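Local coordinates for NanU sialic acid binding protein (Bacteroides fragilis, PDB 4L7T) that binds sialic acid with high affinity at the outer membrane and, as a SusD-family protein, probably passes it to a partner transporter such as NanO, at residues 46-51 with 275-280; 247-252 with 387-392; 495-500 with 509-514. All coordinates share one frame; numbering follows the deposited sequence.

From the N terminus, helix 33-48 supplies the first half of contact 1, whose partner, the loop after strand 267-271, comes 224 residues further along the chain. Inside that span lies the loop 247-252 after helix 227-244, which opens contact 2; it closes on the start of helix 388-401, beyond the end of contact 1, and the two contacts therefore cross along the chain. Contact 3 follows in series. Contacts 2 and 3 lie on opposite sides of the chain's centre, their centres about 38 Å apart. Contact 1 joins the end of helix 33-48 to the loop before helix 284-289, contact 2 joins a loop to a helix start, and contact 3 joins the two flanks of helix 499-504.

Contact 1: residues 46-51 with 275-280; sequences LLRECS and KDEYNM
The guanidinium of R48 lies almost parallel to the ring of Y278, with 7° between their planes, but the two groups are displaced: Y278 CB sits over one face of the guanidinium, and the aliphatic part of R48 covers one face of the ring. R48 CG stands 3.8 Å from the Y278 ring centroid, 23° off the normal, which meets the geometry of a CH-pi contact. R48 leaves the backbone with CG anti to N (chi1 175°) and bends at chi3, letting the two side chains slide past each other in opposite directions. At the guanidinium edge, in plane, E277 OE2 lies 3.5 Å from R48 NH2 in a salt bridge. The stronger polar partner of both is R272: its carbonyl accepts from R48 NH1, and its guanidinium pairs with E277 OE1. The Y278 hydroxyl reaches the type I turn R48-S51, with OH 3.3 Å from E49 CA, and a water lies 3.1 Å from Y278 OH. Within that turn R48 O accepts from both S51 N and S51 OG, the latter 2.8 Å from R48 O. E277 and Y278 form a classic beta bulge, set against the C-terminal end of helix 33-48.

Contact 2: residues 247-252 with 387-392; sequences VSLQDD and RYADCL
Y388, L249 and V247 bury the most surface here: V247 lies over one face of the Y388 ring, and L249 passes its edge. The CG2 of V247 lies 3.6 Å from the Y388 ring centroid and 23° off the normal, a CH-pi contact displaced toward the rim. The nearest ring atom is CE1, 3.4 Å from V247 CG2. The opposite face of the ring is covered from within its own helix by L392 CG, so the aromatic group is sandwiched between a loop residue and the next helical turn.

L249 approaches differently. Its backbone N lies at the edge of the Y388 ring, near the ring plane, 3.7 Å from CD2, while its side chain crosses Y388 at about a right angle and continues toward the helix. The two methyls then diverge: L249 CD2 packs 3.9 Å from A389 CB, and L249 CD1 meets L392 CD1 tip to tip at 4.0 Å. No hydrogen bond joins the two segments, and the side chains meet by apolar and CH-pi packing.

Polar links flank this patch. S248 is linked to S265 by backbone hydrogen bonding, and Y388 likewise to E266, whose side chain accepts from Q250 N and pairs with R387, which also forms salt bridges with E463 and E467. Helix 407-418 adds Q412 beside L249 and L392, while V242 of helix 227-244 touches Y388. R387 occupies the N-cap position, and D390 N bonds to R387 O at 2.9 Å as the helix begins. The contact is thus loop-to-helix packing at a strand-to-helix junction, where strand 383-387 passes into helix 388-401 within the largely helical SusD-family fold.

Contact 3: residues 495-500 with 509-514; sequences WPINES and KQTPGY
A buried loop-to-loop contact sets W495, P496 and I497 against Q510, T511 and Y514, where the C-terminal tail folds back on the chain just before helix 499-504. A T511-W495 hydrogen bond and P496 laid over the Y514 ring carry much of it. T511 OG1 donates to W495 O over 2.7 Å, with a C=O...donor angle of 143° and the donor somewhat tilted from the carbonyl plane. The hydroxyl is placed there because OG1 lies anti to the carbonyl carbon (chi1 -53°). P496 covers one face of Y514: its CB is 3.8 Å from the ring centroid and only 14° off the normal, a CH-pi contact over the ring centre, while P496 CD comes within 3.5 Å of Y514 CZ. The phenolic OH of Y514 is hydrogen-bonded to L494 O, which fixes the far end of the ring. I497 extends the packing: its CG1 lies 3.6 Å from T511 OG1 and its CD1 3.5 Å from K509 O. The tail turns through a type II beta turn from T511 to Y514. Around it, W146 at the end of helix 121-146 touches I497 and T511 and bonds through NE1 to P496 O, while L502 of helix 499-504 packs on I497 and Q510.

Contact 1: residues 46-51 with 275-280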
loop_
_atom_site.group_PDB
_atom_site.type_symbol
_atom_site.label_atom_id
_atom_site.label_comp_id
_atom_site.label_asym_id
_atom_site.label_seq_id
_atom_site.Cartn_x
_atom_site.Cartn_y
_atom_site.Cartn_z
ATOM N N LEU A 46 11.243 6.419 10.611
ATOM C CA LEU A 46 10.069 7.295 10.783
ATOM C C LEU A 46 8.994 7.010 9.722
ATOM O O LEU A 46 7.781 7.049 10.014
ATOM C CB LEU A 46 10.500 8.749 10.674
ATOM C CG LEU A 46 11.328 9.287 11.831
ATOM C CD1 LEU A 46 11.731 10.691 11.388
ATOM C CD2 LEU A 46 10.472 9.346 13.113
ATOM N N LEU A 47 9.418 6.755 8.488
ATOM C CA LEU A 47 8.463 6.362 7.447
ATOM C C LEU A 47 7.712 5.074 7.862
ATOM O O LEU A 47 6.455 4.997 7.667
ATOM C CB LEU A 47 9.228 6.165 6.110
ATOM C CG LEU A 47 8.353 5.943 4.898
ATOM C CD1 LEU A 47 7.791 7.273 4.437
ATOM C CD2 LEU A 47 9.245 5.312 3.814
ATOM N N ARG A 48 8.400 4.091 8.406
ATOM C CA ARG A 48 7.818 2.862 8.876
ATOM C C ARG A 48 6.675 3.096 9.921
ATOM O O ARG A 48 5.689 2.323 9.982
ATOM C CB ARG A 48 8.878 1.926 9.432
ATOM C CG ARG A 48 8.307 0.627 10.081
ATOM C CD ARG A 48 9.386 -0.344 10.480
ATOM N NE ARG A 48 10.287 0.297 11.478
ATOM C CZ ARG A 48 11.496 -0.178 11.796
ATOM N NH1 ARG A 48 11.917 -1.330 11.272
ATOM N NH2 ARG A 48 12.256 0.460 12.708
ATOM N N GLU A 49 6.806 4.174 10.701
ATOM C CA GLU A 49 5.732 4.501 11.711
ATOM C C GLU A 49 4.392 4.925 11.048
ATOM O O GLU A 49 3.328 5.000 11.714
ATOM C CB GLU A 49 6.175 5.602 12.670
ATOM C CG GLU A 49 7.249 5.105 13.608
ATOM C CD GLU A 49 7.829 6.164 14.561
ATOM O OE1 GLU A 49 7.577 7.389 14.413
ATOM O OE2 GLU A 49 8.574 5.724 15.458
ATOM N N CYS A 50 4.449 5.239 9.770
ATOM C CA CYS A 50 3.266 5.664 9.032
ATOM C C CYS A 50 2.687 4.516 8.227
ATOM O O CYS A 50 1.702 4.691 7.497
ATOM C CB CYS A 50 3.589 6.827 8.093
ATOM S SG CYS A 50 4.118 8.422 8.796
ATOM N N SER A 51 3.256 3.327 8.369
ATOM C CA SER A 51 2.884 2.202 7.494
ATOM C C SER A 51 1.443 1.672 7.662
ATOM O O SER A 51 0.791 1.357 6.682
ATOM C CB SER A 51 3.910 1.087 7.497
ATOM O OG SER A 51 4.010 0.456 8.768
ATOM N N LYS A 275 11.840 -8.561 14.273
ATOM C CA LYS A 275 12.109 -8.859 15.723
ATOM C C LYS A 275 12.769 -7.698 16.456
ATOM O O LYS A 275 13.806 -7.172 16.020
ATOM C CB LYS A 275 13.026 -10.054 15.902
ATOM C CG LYS A 275 12.558 -11.333 15.330
ATOM C CD LYS A 275 13.383 -12.564 15.826
ATOM C CE LYS A 275 14.783 -12.217 16.267
ATOM N NZ LYS A 275 15.658 -13.450 16.409
ATOM N N ASP A 276 12.165 -7.316 17.576
ATOM C CA ASP A 276 12.758 -6.378 18.515
ATOM C C ASP A 276 12.969 -5.006 17.935
ATOM O O ASP A 276 13.568 -4.114 18.572
ATOM C CB ASP A 276 14.061 -6.954 19.082
ATOM C CG ASP A 276 13.812 -8.213 19.908
ATOM O OD1 ASP A 276 12.638 -8.660 20.013
ATOM O OD2 ASP A 276 14.785 -8.746 20.471
ATOM N N GLU A 277 12.450 -4.817 16.720
ATOM C CA GLU A 277 12.565 -3.520 16.097
ATOM C C GLU A 277 11.179 -2.932 15.842
ATOM O O GLU A 277 10.898 -1.805 16.218
ATOM C CB GLU A 277 13.348 -3.636 14.798
ATOM C CG GLU A 277 13.609 -2.300 14.124
ATOM C CD GLU A 277 15.020 -2.174 13.600
ATOM O OE1 GLU A 277 15.771 -3.198 13.564
ATOM O OE2 GLU A 277 15.382 -1.033 13.244
ATOM N N TYR A 278 10.321 -3.695 15.183
ATOM C CA TYR A 278 8.968 -3.173 14.858
ATOM C C TYR A 278 8.056 -4.297 14.415
ATOM O O TYR A 278 8.390 -5.061 13.540
ATOM C CB TYR A 278 9.038 -2.126 13.718
ATOM C CG TYR A 278 7.936 -1.098 13.676
ATOM C CD1 TYR A 278 7.984 0.055 14.478
ATOM C CD2 TYR A 278 6.891 -1.207 12.768
ATOM C CE1 TYR A 278 6.991 1.021 14.420
ATOM C CE2 TYR A 278 5.891 -0.253 12.716
ATOM C CZ TYR A 278 5.944 0.856 13.534
ATOM O OH TYR A 278 4.951 1.814 13.425
ATOM N N ASN A 279 6.880 -4.415 15.027
ATOM C CA ASN A 279 5.889 -5.365 14.539
ATOM C C ASN A 279 5.109 -4.703 13.382
ATOM O O ASN A 279 5.003 -3.467 13.294
ATOM C CB ASN A 279 4.859 -5.638 15.638
ATOM C CG ASN A 279 5.447 -6.417 16.813
ATOM O OD1 ASN A 279 5.332 -5.976 17.982
ATOM N ND2 ASN A 279 6.032 -7.580 16.537
ATOM N N MET A 280 4.628 -5.549 12.505
ATOM C CA MET A 280 3.933 -5.070 11.255
ATOM C C MET A 280 2.815 -4.116 11.658
ATOM O O MET A 280 2.005 -4.426 12.521
ATOM C CB MET A 280 3.371 -6.256 10.477
ATOM C CG MET A 280 2.649 -5.686 9.208
ATOM S SD MET A 280 2.163 -7.007 8.130
ATOM C CE MET A 280 0.965 -6.269 6.974
HETATM O O HOH W 1 2.469 1.683 11.614
#

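Contact 2: residues 247-252 with 387-392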
loop_
_atom_site.group_PDB
_atom_site.type_symbol
_atom_site.label_atom_id
_atom_site.label_comp_id
_atom_site.label_asym_id
_atom_site.label_seq_id
_atom_site.Cartn_x
_atom_site.Cartn_y
_atom_site.Cartn_z
ATOM N N VAL A 247 14.878 -6.570 -11.312
ATOM C CA VAL A 247 13.578 -6.988 -10.818
ATOM C C VAL A 247 13.037 -8.123 -11.639
ATOM O O VAL A 247 13.362 -8.221 -12.837
ATOM C CB VAL A 247 12.538 -5.816 -10.921
ATOM C CG1 VAL A 247 12.810 -4.743 -9.745
ATOM C CG2 VAL A 247 12.455 -5.166 -12.340
ATOM N N SER A 248 12.261 -8.996 -11.017
ATOM C CA SER A 248 11.708 -10.146 -11.674
ATOM C C SER A 248 10.485 -10.582 -10.876
ATOM O O SER A 248 10.488 -10.418 -9.632
ATOM C CB SER A 248 12.768 -11.262 -11.596
ATOM O OG SER A 248 12.312 -12.370 -12.312
ATOM N N LEU A 249 9.484 -11.135 -11.544
ATOM C CA LEU A 249 8.440 -11.852 -10.786
ATOM C C LEU A 249 8.906 -13.136 -10.097
ATOM O O LEU A 249 9.509 -14.008 -10.752
ATOM C CB LEU A 249 7.209 -12.122 -11.655
ATOM C CG LEU A 249 6.552 -10.889 -12.261
ATOM C CD1 LEU A 249 5.422 -11.403 -13.141
ATOM C CD2 LEU A 249 5.979 -9.953 -11.172
ATOM N N GLN A 250 8.604 -13.293 -8.804
ATOM C CA GLN A 250 8.808 -14.599 -8.159
ATOM C C GLN A 250 7.893 -15.667 -8.857
ATOM O O GLN A 250 6.720 -15.399 -9.155
ATOM C CB GLN A 250 8.458 -14.485 -6.671
ATOM C CG GLN A 250 9.453 -13.660 -5.876
ATOM C CD GLN A 250 10.731 -14.522 -5.613
ATOM O OE1 GLN A 250 11.739 -14.296 -6.240
ATOM N NE2 GLN A 250 10.618 -15.594 -4.804
ATOM N N ASP A 251 8.380 -16.916 -9.059
ATOM C CA ASP A 251 7.568 -17.946 -9.643
ATOM C C ASP A 251 6.380 -18.262 -8.718
ATOM O O ASP A 251 5.307 -18.547 -9.238
ATOM C CB ASP A 251 8.380 -19.272 -9.756
ATOM C CG ASP A 251 9.349 -19.264 -10.897
ATOM O OD1 ASP A 251 9.296 -18.349 -11.734
ATOM O OD2 ASP A 251 10.185 -20.212 -10.957
ATOM N N ASP A 252 6.588 -18.186 -7.393
ATOM C CA ASP A 252 5.583 -18.544 -6.372
ATOM C C ASP A 252 5.040 -17.247 -5.747
ATOM O O ASP A 252 5.774 -16.497 -5.021
ATOM C CB ASP A 252 6.252 -19.466 -5.348
ATOM C CG ASP A 252 5.298 -20.014 -4.267
ATOM O OD1 ASP A 252 4.295 -19.361 -3.892
ATOM O OD2 ASP A 252 5.592 -21.120 -3.711
ATOM N N ARG A 387 6.132 -3.339 -5.717
ATOM C CA ARG A 387 6.797 -4.541 -6.272
ATOM C C ARG A 387 6.587 -4.687 -7.725
ATOM O O ARG A 387 5.885 -3.883 -8.300
ATOM C CB ARG A 387 6.382 -5.766 -5.555
ATOM C CG ARG A 387 5.000 -6.020 -5.534
ATOM C CD ARG A 387 4.756 -7.154 -4.479
ATOM N NE ARG A 387 3.275 -7.479 -4.331
ATOM C CZ ARG A 387 2.577 -8.275 -5.141
ATOM N NH1 ARG A 387 3.153 -8.843 -6.252
ATOM N NH2 ARG A 387 1.259 -8.429 -4.926
ATOM N N TYR A 388 7.391 -5.538 -8.345
ATOM C CA TYR A 388 7.449 -5.551 -9.796
ATOM C C TYR A 388 6.073 -5.819 -10.444
ATOM O O TYR A 388 5.830 -5.219 -11.532
ATOM C CB TYR A 388 8.478 -6.557 -10.307
ATOM C CG TYR A 388 8.802 -6.452 -11.796
ATOM C CD1 TYR A 388 9.003 -5.171 -12.382
ATOM C CD2 TYR A 388 8.885 -7.598 -12.563
ATOM C CE1 TYR A 388 9.329 -5.038 -13.783
ATOM C CE2 TYR A 388 9.171 -7.498 -13.975
ATOM C CZ TYR A 388 9.389 -6.198 -14.520
ATOM O OH TYR A 388 9.734 -6.163 -15.881
ATOM N N ALA A 389 5.201 -6.677 -9.846
ATOM C CA ALA A 389 3.875 -6.799 -10.476
ATOM C C ALA A 389 3.137 -5.434 -10.557
ATOM O O ALA A 389 2.374 -5.218 -11.501
ATOM C CB ALA A 389 3.055 -7.880 -9.734
ATOM N N ASP A 390 3.358 -4.524 -9.601
ATOM C CA ASP A 390 2.703 -3.182 -9.622
ATOM C C ASP A 390 3.281 -2.360 -10.790
ATOM O O ASP A 390 2.533 -1.709 -11.549
ATOM C CB ASP A 390 3.014 -2.588 -8.258
ATOM C CG ASP A 390 2.206 -1.343 -7.898
ATOM O OD1 ASP A 390 1.357 -0.867 -8.693
ATOM O OD2 ASP A 390 2.455 -0.788 -6.770
ATOM N N CYS A 391 4.611 -2.421 -11.022
ATOM C CA CYS A 391 5.202 -1.769 -12.182
ATOM C C CYS A 391 4.479 -2.239 -13.470
ATOM O O CYS A 391 4.086 -1.397 -14.292
ATOM C CB CYS A 391 6.709 -2.159 -12.270
ATOM S SG CYS A 391 7.538 -1.440 -13.688
ATOM N N LEU A 392 4.338 -3.578 -13.609
ATOM C CA LEU A 392 3.754 -4.138 -14.814
ATOM C C LEU A 392 2.292 -3.659 -14.991
ATOM O O LEU A 392 1.909 -3.342 -16.160
ATOM C CB LEU A 392 3.801 -5.661 -14.832
ATOM C CG LEU A 392 5.250 -6.245 -14.903
ATOM C CD1 LEU A 392 5.188 -7.776 -14.728
ATOM C CD2 LEU A 392 5.997 -5.788 -16.216
#

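Contact 3: residues 495-500 with 509-514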
loop_
_atom_site.group_PDB
_atom_site.type_symbol
_atom_site.label_atom_id
_atom_site.label_comp_id
_atom_site.label_asym_id
_atom_site.label_seq_id
_atom_site.Cartn_x
_atom_site.Cartn_y
_atom_site.Cartn_z
ATOM N N TRP A 495 -10.568 12.936 2.992
ATOM C CA TRP A 495 -10.777 12.601 4.394
ATOM C C TRP A 495 -10.999 13.894 5.179
ATOM O O TRP A 495 -10.423 14.934 4.866
ATOM C CB TRP A 495 -9.498 11.941 4.934
ATOM C CG TRP A 495 -9.232 10.550 4.392
ATOM C CD1 TRP A 495 -8.902 10.207 3.136
ATOM C CD2 TRP A 495 -9.294 9.324 5.126
ATOM N NE1 TRP A 495 -8.791 8.831 3.016
ATOM C CE2 TRP A 495 -9.019 8.278 4.230
ATOM C CE3 TRP A 495 -9.565 8.997 6.464
ATOM C CZ2 TRP A 495 -8.928 6.961 4.630
ATOM C CZ3 TRP A 495 -9.535 7.680 6.841
ATOM C CH2 TRP A 495 -9.225 6.663 5.919
ATOM N N PRO A 496 -11.859 13.830 6.201
ATOM C CA PRO A 496 -11.940 14.987 7.127
ATOM C C PRO A 496 -10.722 15.155 8.012
ATOM O O PRO A 496 -9.858 14.258 8.111
ATOM C CB PRO A 496 -13.166 14.670 7.987
ATOM C CG PRO A 496 -13.108 13.102 8.083
ATOM C CD PRO A 496 -12.547 12.621 6.682
ATOM N N ILE A 497 -10.637 16.315 8.661
ATOM C CA ILE A 497 -9.541 16.712 9.558
ATOM C C ILE A 497 -10.050 16.726 10.970
ATOM O O ILE A 497 -11.087 17.321 11.217
ATOM C CB ILE A 497 -8.999 18.122 9.145
ATOM C CG1 ILE A 497 -8.526 18.040 7.692
ATOM C CG2 ILE A 497 -7.931 18.618 10.207
ATOM C CD1 ILE A 497 -8.114 19.395 7.067
ATOM N N ASN A 498 -9.349 16.075 11.876
ATOM C CA ASN A 498 -9.771 15.945 13.265
ATOM C C ASN A 498 -9.721 17.262 14.051
ATOM O O ASN A 498 -9.002 18.145 13.695
ATOM C CB ASN A 498 -9.053 14.849 14.022
ATOM C CG ASN A 498 -7.570 15.030 14.036
ATOM O OD1 ASN A 498 -6.935 14.970 12.983
ATOM N ND2 ASN A 498 -6.992 15.263 15.229
ATOM N N GLU A 499 -10.514 17.322 15.138
ATOM C CA GLU A 499 -10.731 18.626 15.838
ATOM C C GLU A 499 -9.419 19.292 16.309
ATOM O O GLU A 499 -9.205 20.473 16.078
ATOM C CB GLU A 499 -11.696 18.478 17.042
ATOM C CG GLU A 499 -13.147 18.164 16.654
ATOM C CD GLU A 499 -14.012 17.677 17.831
ATOM O OE1 GLU A 499 -14.632 16.591 17.711
ATOM O OE2 GLU A 499 -14.068 18.392 18.861
ATOM N N SER A 500 -8.552 18.507 16.954
ATOM C CA SER A 500 -7.306 19.032 17.557
ATOM C C SER A 500 -6.410 19.732 16.520
ATOM O O SER A 500 -5.818 20.792 16.787
ATOM C CB SER A 500 -6.601 17.960 18.396
ATOM O OG SER A 500 -5.929 16.965 17.610
ATOM N N LYS A 509 -8.818 25.095 7.058
ATOM C CA LYS A 509 -10.258 24.823 6.918
ATOM C C LYS A 509 -10.528 23.306 6.956
ATOM O O LYS A 509 -9.651 22.514 6.568
ATOM C CB LYS A 509 -10.805 25.401 5.611
ATOM C CG LYS A 509 -10.460 26.899 5.392
ATOM C CD LYS A 509 -11.622 27.722 4.820
ATOM C CE LYS A 509 -11.701 27.637 3.296
ATOM N NZ LYS A 509 -11.636 28.991 2.615
ATOM N N GLN A 510 -11.728 22.922 7.388
ATOM C CA GLN A 510 -12.196 21.519 7.318
ATOM C C GLN A 510 -12.226 21.147 5.839
ATOM O O GLN A 510 -12.492 21.955 4.964
ATOM C CB GLN A 510 -13.630 21.391 7.869
ATOM C CG GLN A 510 -14.220 19.982 7.792
ATOM C CD GLN A 510 -13.366 19.002 8.529
ATOM O OE1 GLN A 510 -13.424 18.898 9.758
ATOM N NE2 GLN A 510 -12.536 18.295 7.786
ATOM N N THR A 511 -12.030 19.879 5.537
ATOM C CA THR A 511 -12.123 19.433 4.162
ATOM C C THR A 511 -13.504 19.693 3.558
ATOM O O THR A 511 -14.502 19.527 4.256
ATOM C CB THR A 511 -11.890 17.897 4.165
ATOM O OG1 THR A 511 -10.676 17.636 4.854
ATOM C CG2 THR A 511 -11.875 17.315 2.763
ATOM N N PRO A 512 -13.560 20.089 2.290
ATOM C CA PRO A 512 -14.848 20.309 1.661
ATOM C C PRO A 512 -15.666 19.067 1.635
ATOM O O PRO A 512 -15.152 17.949 1.487
ATOM C CB PRO A 512 -14.496 20.687 0.234
ATOM C CG PRO A 512 -13.116 21.263 0.307
ATOM C CD PRO A 512 -12.453 20.413 1.374
ATOM N N GLY A 513 -16.959 19.257 1.813
ATOM C CA GLY A 513 -17.878 18.152 1.816
ATOM C C GLY A 513 -18.269 17.672 3.197
ATOM O O GLY A 513 -19.211 16.891 3.320
ATOM N N TYR A 514 -17.501 18.101 4.213
ATOM C CA TYR A 514 -17.624 17.659 5.603
ATOM C C TYR A 514 -18.238 18.721 6.604
ATOM O O TYR A 514 -17.879 18.751 7.777
ATOM C CB TYR A 514 -16.290 17.093 6.137
ATOM C CG TYR A 514 -15.891 15.749 5.530
ATOM C CD1 TYR A 514 -16.418 14.574 6.043
ATOM C CD2 TYR A 514 -15.023 15.681 4.449
ATOM C CE1 TYR A 514 -16.083 13.297 5.515
ATOM C CE2 TYR A 514 -14.670 14.441 3.887
ATOM C CZ TYR A 514 -15.181 13.233 4.460
ATOM O OH TYR A 514 -14.839 12.086 3.884
#